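Local coordinates for protein parahox neighbor (PDB 5Z5M) that probably converts 5-hydroxyisourate to (S)-allantoin in two steps, hydrolysing it and then decarboxylating the OHCU formed, in urate degradation, at residues Tyr119-Phe125 with Pro151-Phe155. Residues are numbered along the deposited sequence; the frame is centred on the assembly and turned at random.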
loop_
_atom_site.group_PDB
_atom_site.type_symbol
_atom_site.label_atom_id
_atom_site.label_comp_id
_atom_site.label_asym_id
_atom_site.label_seq_id
_atom_site.Cartn_x
_atom_site.Cartn_y
_atom_site.Cartn_z
ATOM N N TYR A 119 33.070 12.191 -14.225
ATOM C CA TYR A 119 32.263 11.102 -14.780
ATOM C C TYR A 119 32.879 10.515 -16.047
ATOM O O TYR A 119 33.074 9.306 -16.149
ATOM C CB TYR A 119 30.847 11.583 -15.085
ATOM C CG TYR A 119 29.902 10.476 -15.526
ATOM C CD1 TYR A 119 29.036 9.881 -14.620
ATOM C CD2 TYR A 119 29.876 10.030 -16.846
ATOM C CE1 TYR A 119 28.166 8.880 -15.008
ATOM C CE2 TYR A 119 29.009 9.021 -17.244
ATOM C CZ TYR A 119 28.160 8.451 -16.320
ATOM O OH TYR A 119 27.291 7.452 -16.701
ATOM N N ARG A 120 33.178 11.377 -17.011
ATOM C CA ARG A 120 33.709 10.908 -18.280
ATOM C C ARG A 120 35.089 10.282 -18.101
ATOM O O ARG A 120 35.423 9.303 -18.772
ATOM C CB ARG A 120 33.770 12.049 -19.299
ATOM C CG ARG A 120 34.478 11.656 -20.582
ATOM C CD ARG A 120 33.712 12.093 -21.811
ATOM N NE ARG A 120 34.062 11.270 -22.965
ATOM C CZ ARG A 120 33.580 11.455 -24.188
ATOM N NH1 ARG A 120 32.727 12.443 -24.420
ATOM N NH2 ARG A 120 33.953 10.654 -25.178
ATOM N N ASP A 121 35.876 10.843 -17.186
ATOM C CA ASP A 121 37.203 10.318 -16.872
ATOM C C ASP A 121 37.149 8.865 -16.437
ATOM O O ASP A 121 37.920 8.033 -16.910
ATOM C CB ASP A 121 37.875 11.141 -15.763
ATOM C CG ASP A 121 38.241 12.541 -16.207
ATOM O OD1 ASP A 121 38.314 12.776 -17.432
ATOM O OD2 ASP A 121 38.463 13.405 -15.329
ATOM N N GLN A 122 36.230 8.560 -15.532
ATOM C CA GLN A 122 36.220 7.250 -14.901
ATOM C C GLN A 122 35.388 6.234 -15.684
ATOM O O GLN A 122 35.588 5.030 -15.538
ATOM C CB GLN A 122 35.713 7.363 -13.459
ATOM C CG GLN A 122 34.343 7.995 -13.318
ATOM C CD GLN A 122 34.065 8.478 -11.899
ATOM O OE1 GLN A 122 34.939 9.038 -11.234
ATOM N NE2 GLN A 122 32.844 8.258 -11.431
ATOM N N CYS A 123 34.473 6.716 -16.523
ATOM C CA CYS A 123 33.563 5.826 -17.255
ATOM C C CYS A 123 33.992 5.511 -18.692
ATOM O O CYS A 123 33.686 4.437 -19.211
ATOM C CB CYS A 123 32.153 6.421 -17.276
ATOM S SG CYS A 123 31.270 6.209 -15.731
ATOM N N GLY A 124 34.679 6.447 -19.337
ATOM C CA GLY A 124 35.111 6.248 -20.707
ATOM C C GLY A 124 34.065 6.665 -21.723
ATOM O O GLY A 124 34.272 6.532 -22.929
ATOM N N PHE A 125 32.933 7.161 -21.232
ATOM C CA PHE A 125 31.872 7.689 -22.089
ATOM C C PHE A 125 31.218 8.879 -21.382
ATOM O O PHE A 125 31.341 9.014 -20.166
ATOM C CB PHE A 125 30.838 6.601 -22.428
ATOM C CG PHE A 125 30.360 5.820 -21.238
ATOM C CD1 PHE A 125 30.970 4.628 -20.885
ATOM C CD2 PHE A 125 29.299 6.278 -20.470
ATOM C CE1 PHE A 125 30.537 3.906 -19.792
ATOM C CE2 PHE A 125 28.861 5.564 -19.375
ATOM C CZ PHE A 125 29.481 4.375 -19.033
ATOM N N PRO A 151 31.881 1.816 -13.350
ATOM C CA PRO A 151 31.684 1.992 -14.793
ATOM C C PRO A 151 30.720 0.968 -15.397
ATOM O O PRO A 151 30.003 1.314 -16.333
ATOM C CB PRO A 151 33.096 1.820 -15.361
ATOM C CG PRO A 151 34.004 2.162 -14.227
ATOM C CD PRO A 151 33.304 1.649 -13.005
ATOM N N GLU A 152 30.684 -0.254 -14.869
ATOM C CA GLU A 152 29.820 -1.279 -15.444
ATOM C C GLU A 152 28.356 -1.030 -15.103
ATOM O O GLU A 152 27.473 -1.353 -15.897
ATOM C CB GLU A 152 30.232 -2.685 -14.989
ATOM C CG GLU A 152 30.188 -2.925 -13.486
ATOM C CD GLU A 152 31.499 -2.585 -12.802
ATOM O OE1 GLU A 152 32.391 -2.005 -13.464
ATOM O OE2 GLU A 152 31.646 -2.908 -11.603
ATOM N N GLN A 153 28.091 -0.456 -13.934
ATOM C CA GLN A 153 26.727 -0.063 -13.616
ATOM C C GLN A 153 26.321 1.095 -14.516
ATOM O O GLN A 153 25.220 1.109 -15.059
ATOM C CB GLN A 153 26.562 0.338 -12.147
ATOM C CG GLN A 153 25.116 0.727 -11.823
ATOM C CD GLN A 153 24.903 1.141 -10.381
ATOM O OE1 GLN A 153 25.780 0.970 -9.535
ATOM N NE2 GLN A 153 23.727 1.689 -10.093
ATOM N N GLU A 154 27.219 2.061 -14.674
ATOM C CA GLU A 154 26.916 3.244 -15.471
ATOM C C GLU A 154 26.794 2.942 -16.958
ATOM O O GLU A 154 26.100 3.657 -17.679
ATOM C CB GLU A 154 27.970 4.322 -15.243
ATOM C CG GLU A 154 27.669 5.159 -14.017
ATOM C CD GLU A 154 26.225 5.656 -14.011
ATOM O OE1 GLU A 154 25.866 6.451 -14.907
ATOM O OE2 GLU A 154 25.448 5.243 -13.126
ATOM N N PHE A 155 27.472 1.894 -17.417
ATOM C CA PHE A 155 27.365 1.473 -18.811
ATOM C C PHE A 155 25.928 1.044 -19.109
ATOM O O PHE A 155 25.368 1.394 -20.145
ATOM C CB PHE A 155 28.351 0.340 -19.109
ATOM C CG PHE A 155 28.393 -0.069 -20.557
ATOM C CD1 PHE A 155 29.072 0.698 -21.487
ATOM C CD2 PHE A 155 27.771 -1.232 -20.981
ATOM C CE1 PHE A 155 29.119 0.323 -22.818
ATOM C CE2 PHE A 155 27.818 -1.617 -22.309
ATOM C CZ PHE A 155 28.492 -0.839 -23.229
#
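Tyr119 donates its phenol hydrogen to Glu154, OH to OE1 at a short 2.5 Å, on the anti lone pair, turned away from the other carboxylate oxygen. OE1 lies at the ring edge, the ring and carboxylate planes 78° apart. A bend at Glu154 chi2 (-49°) swings the carboxylate round to the phenol. A phenylalanine in place of Tyr119 would probably leave the buried carboxylate one donor short. Cys123 SG lies over one face of the Tyr119 ring, toward its rim, and touches Glu154 CB at 3.8 Å, a thiol being slim enough for both. Phe125 CZ lies 3.6 Å from Phe155 N, and CE1 3.9 Å from CD1 at the Phe155 ring edge. These contacts seat the C-terminal end of helix 106-123 on the first turn of helix 151-173, local axes 106° apart, within the helical OHCU decarboxylase part of this two-enzyme fusion. Gly124, just beyond the first helix, has a positive phi at which a side chain would press on Cys123 O. Pro151, whose missing N-H costs nothing in a helix's first turn, rests CG 3.5 Å from Gln122 O. Arg146 salt-bridges Glu154 OE1, His149 ND1 hydrogen-bonds OE2, and Leu69 packs against both phenylalanines.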